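Local coordinates for putative membrane anchored protein (Corynebacterium diphtheriae, PDB 3LSO), which is of unknown function but is probably anchored in the membrane, with an outer part built of successive beta-rich domains, at residues Gly319-Ala333 with Val404-Ile418. Sequence-based numbering, arbitrary orientation.
Sequences GEKVSVSASLLPNKA and VVDTSPQTVSAEFEI
Ser-327 OG and Thr-411 OG1 meet at 2.7 Å in a hydrogen bond between two hydroxyls that either could donate, bridging a non-hydrogen-bonded pair. Both oxygens stand beside their own backbone N (chi1 -75° in Ser-327, -57° in Thr-411), which turns them to face each other across the strands. That torsion sends the Thr-411 methyl the other way along the strand, where CG2 lies 3.4 Å from Ser-325 OG. Beneath this polar row, backbone bonds run in antiparallel pairs from Val-322 with Phe-416 to Leu-328 with Gln-410, with one more from Ile-418 N to Glu-320 O; Phe-416 N to Val-322 O, at 2.8 Å, is almost straight. Strands 321-329 and 410-417 are the central two of a four-stranded antiparallel sheet, with 298-303 beyond the first and 349-357 beyond the second. The opposite face, carrying Val-322, Val-324, Val-412 and Phe-416, packs on Phe-429 and Met-431, consistent with a beta sandwich in which this sheet faces the one holding strand 425-435. Val-324 sets CG2 3.9 Å from Phe-416 CD1, the two side chains crossing at about a right angle. Val-322 lays CG2 against both Phe-416 CB and Ile-418 CD1, 4.1 Å from the latter. Past the strand end, the Pro-330 ring lies over the turn at Asp-406 and Thr-407, with CD 3.6 Å from Thr-407 O. Asp-406 OD1 shapes that turn, accepting Ser-408 N (3.0 Å, an Asx turn) and Ser-408 OG from the same face of its carboxylate.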
loop_
_atom_site.group_PDB
_atom_site.type_symbol
_atom_site.label_atom_id
_atom_site.label_comp_id
_atom_site.label_asym_id
_atom_site.label_seq_id
_atom_site.Cartn_x
_atom_site.Cartn_y
_atom_site.Cartn_z
ATOM N N GLY B 319 26.123 -13.895 21.220
ATOM C CA GLY B 319 27.242 -13.674 22.123
ATOM C C GLY B 319 26.890 -12.638 23.186
ATOM O O GLY B 319 27.432 -12.631 24.294
ATOM N N GLU B 320 25.908 -11.827 22.870
ATOM C CA GLU B 320 25.729 -10.519 23.432
ATOM C C GLU B 320 24.820 -10.519 24.683
ATOM O O GLU B 320 24.011 -11.409 24.845
ATOM C CB GLU B 320 25.162 -9.735 22.251
ATOM C CG GLU B 320 24.499 -8.403 22.430
ATOM C CD GLU B 320 24.306 -7.722 21.064
ATOM O OE1 GLU B 320 24.981 -8.132 20.077
ATOM O OE2 GLU B 320 23.478 -6.784 20.967
ATOM N N LYS B 321 24.992 -9.553 25.586
ATOM C CA LYS B 321 24.194 -9.471 26.828
ATOM C C LYS B 321 22.995 -8.607 26.511
ATOM O O LYS B 321 23.114 -7.697 25.713
ATOM C CB LYS B 321 25.008 -8.879 27.999
ATOM C CG LYS B 321 25.984 -9.868 28.712
ATOM C CD LYS B 321 26.965 -9.204 29.741
ATOM C CE LYS B 321 27.559 -10.238 30.755
ATOM N NZ LYS B 321 28.980 -9.992 31.213
ATOM N N VAL B 322 21.830 -8.913 27.066
ATOM C CA VAL B 322 20.641 -8.073 26.863
ATOM C C VAL B 322 19.882 -7.859 28.165
ATOM O O VAL B 322 19.946 -8.691 29.067
ATOM C CB VAL B 322 19.638 -8.648 25.835
ATOM C CG1 VAL B 322 20.298 -8.884 24.496
ATOM C CG2 VAL B 322 18.963 -9.921 26.357
ATOM N N SER B 323 19.146 -6.761 28.257
ATOM C CA SER B 323 18.366 -6.502 29.440
ATOM C C SER B 323 16.900 -6.501 29.046
ATOM O O SER B 323 16.507 -5.899 28.039
ATOM C CB SER B 323 18.740 -5.165 30.010
ATOM O OG SER B 323 18.274 -4.163 29.134
ATOM N N VAL B 324 16.099 -7.178 29.842
ATOM C CA VAL B 324 14.723 -7.422 29.503
ATOM C C VAL B 324 13.867 -6.962 30.659
ATOM O O VAL B 324 14.262 -7.041 31.818
ATOM C CB VAL B 324 14.475 -8.930 29.270
ATOM C CG1 VAL B 324 13.025 -9.203 29.120
ATOM C CG2 VAL B 324 15.211 -9.388 28.039
ATOM N N SER B 325 12.681 -6.495 30.337
ATOM C CA SER B 325 11.718 -6.111 31.331
ATOM C C SER B 325 10.400 -6.726 30.910
ATOM O O SER B 325 10.108 -6.822 29.718
ATOM C CB SER B 325 11.613 -4.591 31.330
ATOM O OG SER B 325 10.745 -4.155 32.348
ATOM N N ALA B 326 9.598 -7.163 31.868
ATOM C CA ALA B 326 8.262 -7.716 31.534
ATOM C C ALA B 326 7.242 -7.244 32.557
ATOM O O ALA B 326 7.494 -7.338 33.766
ATOM C CB ALA B 326 8.301 -9.208 31.478
ATOM N N SER B 327 6.113 -6.721 32.089
ATOM C CA SER B 327 5.135 -6.149 32.986
ATOM C C SER B 327 3.806 -6.862 32.847
ATOM O O SER B 327 3.331 -7.055 31.742
ATOM C CB SER B 327 4.924 -4.685 32.628
ATOM O OG SER B 327 5.978 -3.855 33.046
ATOM N N LEU B 328 3.177 -7.232 33.949
ATOM C CA LEU B 328 1.770 -7.636 33.912
ATOM C C LEU B 328 0.920 -6.423 34.225
ATOM O O LEU B 328 1.173 -5.726 35.205
ATOM C CB LEU B 328 1.521 -8.713 34.948
ATOM C CG LEU B 328 0.134 -9.269 35.224
ATOM C CD1 LEU B 328 0.331 -10.308 36.264
ATOM C CD2 LEU B 328 -0.859 -8.204 35.758
ATOM N N LEU B 329 -0.105 -6.186 33.419
ATOM C CA LEU B 329 -0.926 -4.997 33.535
ATOM C C LEU B 329 -2.313 -5.356 34.077
ATOM O O LEU B 329 -3.144 -5.836 33.325
ATOM C CB LEU B 329 -1.038 -4.343 32.161
ATOM C CG LEU B 329 0.298 -4.084 31.439
ATOM C CD1 LEU B 329 0.079 -3.687 29.989
ATOM C CD2 LEU B 329 1.198 -3.049 32.161
ATOM N N PRO B 330 -2.566 -5.136 35.382
ATOM C CA PRO B 330 -3.810 -5.581 35.965
ATOM C C PRO B 330 -4.955 -5.053 35.170
ATOM O O PRO B 330 -4.891 -3.922 34.683
ATOM C CB PRO B 330 -3.825 -4.901 37.334
ATOM C CG PRO B 330 -2.481 -4.732 37.660
ATOM C CD PRO B 330 -1.750 -4.443 36.381
ATOM N N ASN B 331 -5.993 -5.863 35.022
ATOM C CA ASN B 331 -7.188 -5.384 34.381
ATOM C C ASN B 331 -8.018 -4.508 35.309
ATOM O O ASN B 331 -8.482 -3.466 34.887
ATOM C CB ASN B 331 -8.018 -6.537 33.866
ATOM C CG ASN B 331 -9.162 -6.069 32.979
ATOM O OD1 ASN B 331 -9.928 -5.175 33.343
ATOM N ND2 ASN B 331 -9.285 -6.676 31.809
ATOM N N LYS B 332 -8.226 -4.929 36.552
ATOM C CA LYS B 332 -8.987 -4.152 37.522
ATOM C C LYS B 332 -8.165 -4.154 38.781
ATOM O O LYS B 332 -7.137 -4.772 38.815
ATOM C CB LYS B 332 -10.332 -4.837 37.788
ATOM C CG LYS B 332 -10.159 -6.287 38.307
ATOM C CD LYS B 332 -11.489 -6.992 38.627
ATOM C CE LYS B 332 -11.262 -8.190 39.574
ATOM N NZ LYS B 332 -12.234 -9.290 39.303
ATOM N N ALA B 333 -8.608 -3.495 39.835
ATOM C CA ALA B 333 -7.963 -3.677 41.132
ATOM C C ALA B 333 -9.000 -3.829 42.260
ATOM O O ALA B 333 -10.064 -3.189 42.231
ATOM C CB ALA B 333 -7.020 -2.536 41.411
ATOM N N VAL B 404 -2.559 -7.096 44.746
ATOM C CA VAL B 404 -2.146 -5.971 43.942
ATOM C C VAL B 404 -3.228 -4.943 44.127
ATOM O O VAL B 404 -4.371 -5.157 43.746
ATOM C CB VAL B 404 -2.014 -6.399 42.501
ATOM C CG1 VAL B 404 -1.663 -5.202 41.589
ATOM C CG2 VAL B 404 -0.967 -7.502 42.413
ATOM N N VAL B 405 -2.899 -3.825 44.736
ATOM C CA VAL B 405 -3.970 -2.939 45.170
ATOM C C VAL B 405 -4.358 -1.925 44.149
ATOM O O VAL B 405 -5.384 -1.269 44.331
ATOM C CB VAL B 405 -3.686 -2.206 46.517
ATOM C CG1 VAL B 405 -3.262 -3.183 47.585
ATOM C CG2 VAL B 405 -2.646 -1.139 46.353
ATOM N N ASP B 406 -3.549 -1.753 43.106
ATOM C CA ASP B 406 -3.853 -0.768 42.045
ATOM C C ASP B 406 -3.566 -1.353 40.660
ATOM O O ASP B 406 -2.978 -2.419 40.562
ATOM C CB ASP B 406 -3.092 0.550 42.268
ATOM C CG ASP B 406 -1.576 0.372 42.273
ATOM O OD1 ASP B 406 -1.047 -0.409 41.437
ATOM O OD2 ASP B 406 -0.898 1.021 43.112
ATOM N N THR B 407 -3.964 -0.669 39.594
ATOM C CA THR B 407 -3.717 -1.207 38.248
ATOM C C THR B 407 -2.347 -0.841 37.654
ATOM O O THR B 407 -2.169 -0.885 36.429
ATOM C CB THR B 407 -4.772 -0.750 37.239
ATOM O OG1 THR B 407 -4.684 0.668 37.106
ATOM C CG2 THR B 407 -6.159 -1.123 37.690
ATOM N N SER B 408 -1.376 -0.482 38.483
ATOM C CA SER B 408 -0.094 -0.086 37.923
ATOM C C SER B 408 0.757 -1.337 37.657
ATOM O O SER B 408 0.693 -2.321 38.415
ATOM C CB SER B 408 0.599 0.936 38.822
ATOM O OG SER B 408 1.201 0.287 39.918
ATOM N N PRO B 409 1.553 -1.321 36.565
ATOM C CA PRO B 409 2.260 -2.518 36.118
ATOM C C PRO B 409 2.998 -3.231 37.234
ATOM O O PRO B 409 3.634 -2.570 38.054
ATOM C CB PRO B 409 3.285 -1.957 35.142
ATOM C CG PRO B 409 2.704 -0.688 34.641
ATOM C CD PRO B 409 1.989 -0.123 35.816
ATOM N N GLN B 410 2.904 -4.563 37.256
ATOM C CA GLN B 410 3.735 -5.427 38.112
ATOM C C GLN B 410 4.919 -5.941 37.271
ATOM O O GLN B 410 4.743 -6.740 36.370
ATOM C CB GLN B 410 2.926 -6.613 38.644
ATOM C CG GLN B 410 1.536 -6.286 39.226
ATOM C CD GLN B 410 1.578 -5.400 40.462
ATOM O OE1 GLN B 410 1.386 -4.193 40.386
ATOM N NE2 GLN B 410 1.820 -6.000 41.606
ATOM N N THR B 411 6.128 -5.491 37.547
ATOM C CA THR B 411 7.235 -5.680 36.621
ATOM C C THR B 411 8.380 -6.519 37.193
ATOM O O THR B 411 8.827 -6.329 38.326
ATOM C CB THR B 411 7.772 -4.314 36.175
ATOM O OG1 THR B 411 6.700 -3.563 35.595
ATOM C CG2 THR B 411 8.866 -4.453 35.158
ATOM N N VAL B 412 8.864 -7.456 36.402
ATOM C CA VAL B 412 10.120 -8.068 36.725
ATOM C C VAL B 412 11.118 -7.722 35.591
ATOM O O VAL B 412 10.753 -7.697 34.409
ATOM C CB VAL B 412 9.907 -9.551 36.923
ATOM C CG1 VAL B 412 8.950 -10.056 35.902
ATOM C CG2 VAL B 412 11.214 -10.292 36.827
ATOM N N SER B 413 12.344 -7.377 35.953
ATOM C CA SER B 413 13.398 -7.142 34.967
ATOM C C SER B 413 14.678 -7.869 35.325
ATOM O O SER B 413 14.945 -8.171 36.494
ATOM C CB SER B 413 13.673 -5.653 34.790
ATOM O OG SER B 413 14.090 -5.039 35.991
ATOM N N ALA B 414 15.462 -8.189 34.314
ATOM C CA ALA B 414 16.665 -8.962 34.566
ATOM C C ALA B 414 17.587 -8.860 33.381
ATOM O O ALA B 414 17.246 -8.229 32.391
ATOM C CB ALA B 414 16.310 -10.421 34.846
ATOM N N GLU B 415 18.754 -9.487 33.469
ATOM C CA GLU B 415 19.651 -9.482 32.334
ATOM C C GLU B 415 19.997 -10.866 31.924
ATOM O O GLU B 415 20.162 -11.745 32.769
ATOM C CB GLU B 415 20.912 -8.711 32.634
ATOM C CG GLU B 415 20.623 -7.246 32.810
ATOM C CD GLU B 415 21.886 -6.405 32.888
ATOM O OE1 GLU B 415 22.987 -6.916 32.517
ATOM O OE2 GLU B 415 21.765 -5.233 33.329
ATOM N N PHE B 416 20.129 -11.024 30.609
ATOM C CA PHE B 416 20.356 -12.296 29.976
ATOM C C PHE B 416 21.510 -12.302 29.012
ATOM O O PHE B 416 21.925 -11.268 28.481
ATOM C CB PHE B 416 19.100 -12.714 29.249
ATOM C CG PHE B 416 17.972 -12.934 30.152
ATOM C CD1 PHE B 416 17.054 -11.927 30.380
ATOM C CD2 PHE B 416 17.856 -14.126 30.850
ATOM C CE1 PHE B 416 16.012 -12.116 31.253
ATOM C CE2 PHE B 416 16.793 -14.326 31.739
ATOM C CZ PHE B 416 15.878 -13.312 31.935
ATOM N N GLU B 417 21.981 -13.510 28.747
ATOM C CA GLU B 417 23.177 -13.751 27.969
ATOM C C GLU B 417 22.779 -14.590 26.763
ATOM O O GLU B 417 22.232 -15.682 26.930
ATOM C CB GLU B 417 24.135 -14.539 28.849
ATOM C CG GLU B 417 25.460 -13.893 28.987
ATOM C CD GLU B 417 26.415 -14.610 29.952
ATOM O OE1 GLU B 417 26.012 -14.950 31.092
ATOM O OE2 GLU B 417 27.596 -14.798 29.565
ATOM N N ILE B 418 23.003 -14.078 25.558
ATOM C CA ILE B 418 22.697 -14.818 24.328
ATOM C C ILE B 418 23.907 -15.648 23.857
ATOM O O ILE B 418 24.922 -15.086 23.485
ATOM C CB ILE B 418 22.316 -13.865 23.168
ATOM C CG1 ILE B 418 21.440 -12.689 23.638
ATOM C CG2 ILE B 418 21.653 -14.627 22.017
ATOM C CD1 ILE B 418 19.978 -13.003 23.918
#